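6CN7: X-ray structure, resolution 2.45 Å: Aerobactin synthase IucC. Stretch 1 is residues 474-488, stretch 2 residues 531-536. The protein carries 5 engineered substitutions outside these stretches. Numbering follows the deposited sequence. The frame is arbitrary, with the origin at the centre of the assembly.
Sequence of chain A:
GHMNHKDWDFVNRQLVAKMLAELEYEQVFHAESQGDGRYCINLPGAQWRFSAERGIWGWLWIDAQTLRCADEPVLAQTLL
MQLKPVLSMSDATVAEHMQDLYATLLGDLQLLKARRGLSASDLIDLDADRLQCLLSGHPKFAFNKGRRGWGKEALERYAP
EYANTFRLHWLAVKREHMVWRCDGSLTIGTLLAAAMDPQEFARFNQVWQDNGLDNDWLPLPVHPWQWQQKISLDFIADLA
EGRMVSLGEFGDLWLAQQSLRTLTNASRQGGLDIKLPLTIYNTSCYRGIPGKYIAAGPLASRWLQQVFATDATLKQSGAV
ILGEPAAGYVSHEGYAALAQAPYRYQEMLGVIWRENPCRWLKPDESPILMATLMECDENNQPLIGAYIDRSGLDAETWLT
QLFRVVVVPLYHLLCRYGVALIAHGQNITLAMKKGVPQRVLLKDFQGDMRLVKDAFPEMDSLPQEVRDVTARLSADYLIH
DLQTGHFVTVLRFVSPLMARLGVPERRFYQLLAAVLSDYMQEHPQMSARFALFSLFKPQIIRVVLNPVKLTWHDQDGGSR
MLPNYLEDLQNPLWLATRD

Stretch 1, residues 474-488: SADYLIHDLQTGHFV
Stretch 2 (531-536) ALFSLF

No hydrogen bond joins the two stretches: the 423 Å² they bury is mostly apolar packing, with a single helix face lying against a segment that leaves its own helix at Phe533. Stretch 1 is helical from Ala475 to Val488 and continues beyond, whereas stretch 2 is the end of a helix, Ala531 and Leu532, followed by irregular chain. The two run in the same general direction, since Ala475 CA lies 6.3 Å from Phe533 CA and, further along, Gln483 CA lies 7.6 Å from Leu535 CA.

Ser474 occupies the N-cap position (phi/psi -74/166, chi1 p), but its hydroxyl makes no capping bond; its carbonyl accepts only weak bonds from the amides of Tyr477 and Leu478. Better bonds follow, with Ile479 N 3.1 Å from Ala475 O and Gln483 N 2.6 Å from Ile479 O. The helix widens into a pi-type turn over 483-488, where Phe487 N bonds to Leu482 O at 3.2 Å and Val488 N to Gln483 O at 2.8 Å. On the side turned from the contact, His480 ND1 and Thr484 OG1 share a hydrogen bond of 3.2 Å, one helical turn apart.

In stretch 2 the backbone passes from helical Leu532 (-71/-29) to Phe533 (-122/60), then to extended Ser534 (-80/130) and on to Leu535 (-99/8) and Phe536 (-122/19). Ser534, chi1 t, points away from the helix and uses its OG to accept a hydrogen bond from Phe536 N at 3.2 Å, a bond that lies wholly within stretch 2.

At the start of the helix the backbones come close, and Ala475 fills the space between them with a single methyl group. Its CB points toward stretch 2 and lies 3.4 Å from Leu532 O, 3.8 Å from Leu532 CG and 3.6 Å from Phe533 CE1. Leu532 adopts the t, p rotamer; Phe533 has chi1 m and chi2 -69°. Although the CA-to-CB bond of Phe533 points sideways, its ring reaches the helix, where Leu478 CD1 (m, t) approaches Phe533 CE1 at 4.4 Å.

One turn on from Ala475, Ile479 takes the m, m rotamer and directs its CD1 to the backbone bend, 3.5 Å from Phe533 CA and 3.6 Å from Phe533 CB. This methyl lies at the edge of the Phe533 ring, near its plane, and also meets Leu535 CD2 at 4.3 Å, so it touches both Phe533 and Leu535.

Leu535, m, t, has the largest covered area of any residue here, 96 Å². Its CD2 is 3.9 Å from Gln483 CG, an aliphatic contact with the stem of a polar side chain (m, t, chi3 -23°), and 4.2 Å from Phe487 CE2, approaching that ring obliquely; Phe487 has chi1 m and chi2 -8°. Leu535 CD1 lies 4.3 Å from Leu482 CD2 (t, p). The Gln483 amide does not bond across, as Gln483 NE2 remains 4.4 Å from Ser534 O.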

# COMPACT_ATOMS: atom_id res chain seq x y z
N SER A 474 31.04 20.01 20.32
CA SER A 474 31.52 21.17 21.06
C SER A 474 30.34 21.99 21.57
O SER A 474 29.19 21.81 21.15
CB SER A 474 32.43 22.03 20.18
OG SER A 474 31.72 22.58 19.08
N ALA A 475 30.64 22.90 22.50
CA ALA A 475 29.59 23.69 23.15
C ALA A 475 28.73 24.42 22.12
O ALA A 475 27.49 24.38 22.19
CB ALA A 475 30.22 24.68 24.13
N ASP A 476 29.36 25.09 21.16
CA ASP A 476 28.61 25.86 20.17
C ASP A 476 27.64 24.99 19.39
O ASP A 476 26.61 25.48 18.91
CB ASP A 476 29.56 26.58 19.22
CG ASP A 476 30.17 27.83 19.84
OD1 ASP A 476 30.08 27.99 21.07
OD2 ASP A 476 30.73 28.66 19.09
N TYR A 477 27.95 23.70 19.24
CA TYR A 477 26.99 22.78 18.62
C TYR A 477 25.74 22.63 19.47
O TYR A 477 24.62 22.54 18.94
CB TYR A 477 27.63 21.41 18.40
CG TYR A 477 28.21 21.15 17.02
CD1 TYR A 477 27.39 21.13 15.90
CD2 TYR A 477 29.56 20.90 16.85
CE1 TYR A 477 27.92 20.88 14.64
CE2 TYR A 477 30.10 20.65 15.60
CZ TYR A 477 29.27 20.64 14.50
OH TYR A 477 29.80 20.39 13.25
N LEU A 478 25.90 22.61 20.80
CA LEU A 478 24.80 22.23 21.68
C LEU A 478 23.88 23.40 22.01
O LEU A 478 22.71 23.18 22.32
CB LEU A 478 25.36 21.62 22.97
CG LEU A 478 26.14 20.32 22.80
CD1 LEU A 478 26.68 19.86 24.14
CD2 LEU A 478 25.27 19.23 22.18
N ILE A 479 24.38 24.63 21.97
CA ILE A 479 23.51 25.78 22.21
C ILE A 479 22.32 25.76 21.27
O ILE A 479 21.19 26.05 21.67
CB ILE A 479 24.31 27.09 22.07
CG1 ILE A 479 25.28 27.26 23.25
CG2 ILE A 479 23.38 28.31 21.98
CD1 ILE A 479 24.59 27.40 24.59
N HIS A 480 22.55 25.40 20.01
CA HIS A 480 21.47 25.46 19.02
C HIS A 480 20.32 24.54 19.40
O HIS A 480 19.15 24.87 19.18
CB HIS A 480 22.01 25.11 17.64
CG HIS A 480 22.98 26.12 17.10
ND1 HIS A 480 22.57 27.32 16.56
CD2 HIS A 480 24.33 26.13 17.06
CE1 HIS A 480 23.63 28.01 16.18
NE2 HIS A 480 24.71 27.31 16.48
N ASP A 481 20.63 23.37 19.96
CA ASP A 481 19.57 22.49 20.46
C ASP A 481 18.62 23.24 21.37
O ASP A 481 17.45 22.85 21.51
CB ASP A 481 20.18 21.29 21.20
CG ASP A 481 20.05 19.98 20.42
OD1 ASP A 481 19.50 20.00 19.30
OD2 ASP A 481 20.48 18.93 20.94
N LEU A 482 19.09 24.31 22.01
CA LEU A 482 18.26 25.14 22.87
C LEU A 482 17.90 26.48 22.26
O LEU A 482 16.77 26.95 22.44
CB LEU A 482 18.97 25.37 24.21
CG LEU A 482 18.16 26.10 25.29
CD1 LEU A 482 16.85 25.38 25.58
CD2 LEU A 482 18.98 26.25 26.56
N GLN A 483 18.83 27.13 21.55
CA GLN A 483 18.50 28.37 20.86
C GLN A 483 17.62 28.10 19.65
O GLN A 483 16.46 28.53 19.59
CB GLN A 483 19.78 29.09 20.42
CG GLN A 483 20.40 29.96 21.48
CD GLN A 483 21.59 30.75 20.95
OE1 GLN A 483 22.21 30.36 19.97
NE2 GLN A 483 21.90 31.86 21.60
N THR A 484 18.16 27.38 18.67
CA THR A 484 17.38 27.06 17.47
C THR A 484 16.24 26.11 17.80
O THR A 484 15.12 26.26 17.28
CB THR A 484 18.29 26.45 16.41
OG1 THR A 484 19.40 27.32 16.16
CG2 THR A 484 17.53 26.22 15.11
N GLY A 485 16.48 25.13 18.68
CA GLY A 485 15.50 24.09 18.91
C GLY A 485 14.29 24.57 19.71
O GLY A 485 13.16 24.19 19.41
N HIS A 486 14.52 25.39 20.73
CA HIS A 486 13.43 25.86 21.58
C HIS A 486 13.08 27.33 21.34
O HIS A 486 11.91 27.66 21.17
CB HIS A 486 13.76 25.65 23.06
CG HIS A 486 12.60 25.91 23.97
ND1 HIS A 486 11.51 25.07 24.03
CD2 HIS A 486 12.36 26.92 24.84
CE1 HIS A 486 10.64 25.55 24.91
NE2 HIS A 486 11.13 26.67 25.42
N PHE A 487 14.07 28.22 21.31
CA PHE A 487 13.76 29.64 21.17
C PHE A 487 13.27 29.95 19.76
O PHE A 487 12.21 30.56 19.58
CB PHE A 487 14.98 30.49 21.51
CG PHE A 487 15.46 30.35 22.93
CD1 PHE A 487 14.73 29.63 23.87
CD2 PHE A 487 16.64 30.96 23.33
CE1 PHE A 487 15.18 29.51 25.17
CE2 PHE A 487 17.09 30.84 24.64
CZ PHE A 487 16.36 30.12 25.55
N VAL A 488 14.02 29.53 18.74
CA VAL A 488 13.67 29.88 17.37
C VAL A 488 12.49 29.06 16.87
O VAL A 488 11.70 29.53 16.04
CB VAL A 488 14.89 29.71 16.44
CG1 VAL A 488 14.52 30.03 15.00
CG2 VAL A 488 16.03 30.59 16.90
N ALA A 531 29.61 30.83 30.76
CA ALA A 531 30.37 31.44 29.67
C ALA A 531 30.52 30.46 28.51
O ALA A 531 30.50 30.85 27.34
CB ALA A 531 31.74 31.89 30.16
N LEU A 532 30.66 29.17 28.82
CA LEU A 532 30.81 28.16 27.79
C LEU A 532 29.50 27.93 27.03
O LEU A 532 29.53 27.56 25.85
CB LEU A 532 31.30 26.85 28.42
CG LEU A 532 31.64 25.70 27.47
CD1 LEU A 532 32.82 26.04 26.59
CD2 LEU A 532 31.91 24.44 28.28
N PHE A 533 28.36 28.14 27.69
CA PHE A 533 27.06 27.98 27.05
C PHE A 533 26.25 29.27 27.13
O PHE A 533 25.16 29.28 27.70
CB PHE A 533 26.26 26.85 27.70
CG PHE A 533 26.90 25.50 27.58
CD1 PHE A 533 26.98 24.86 26.35
CD2 PHE A 533 27.38 24.84 28.70
CE1 PHE A 533 27.56 23.61 26.23
CE2 PHE A 533 27.96 23.59 28.59
CZ PHE A 533 28.05 22.97 27.36
N SER A 534 26.77 30.36 26.57
CA SER A 534 26.15 31.67 26.76
C SER A 534 24.95 31.84 25.83
O SER A 534 25.05 31.60 24.63
CB SER A 534 27.17 32.78 26.50
OG SER A 534 26.53 34.04 26.47
N LEU A 535 23.83 32.26 26.41
CA LEU A 535 22.63 32.58 25.66
C LEU A 535 22.47 34.07 25.42
O LEU A 535 21.43 34.50 24.92
CB LEU A 535 21.39 32.05 26.40
CG LEU A 535 21.33 30.54 26.62
CD1 LEU A 535 20.20 30.20 27.58
CD2 LEU A 535 21.15 29.81 25.30
N PHE A 536 23.49 34.87 25.74
CA PHE A 536 23.41 36.32 25.65
C PHE A 536 24.48 36.91 24.73
O PHE A 536 24.77 38.11 24.82
CB PHE A 536 23.50 36.94 27.04
CG PHE A 536 22.36 36.57 27.94
CD1 PHE A 536 22.41 35.42 28.71
CD2 PHE A 536 21.22 37.36 28.00
CE1 PHE A 536 21.36 35.08 29.54
CE2 PHE A 536 20.17 37.02 28.82
CZ PHE A 536 20.23 35.88 29.59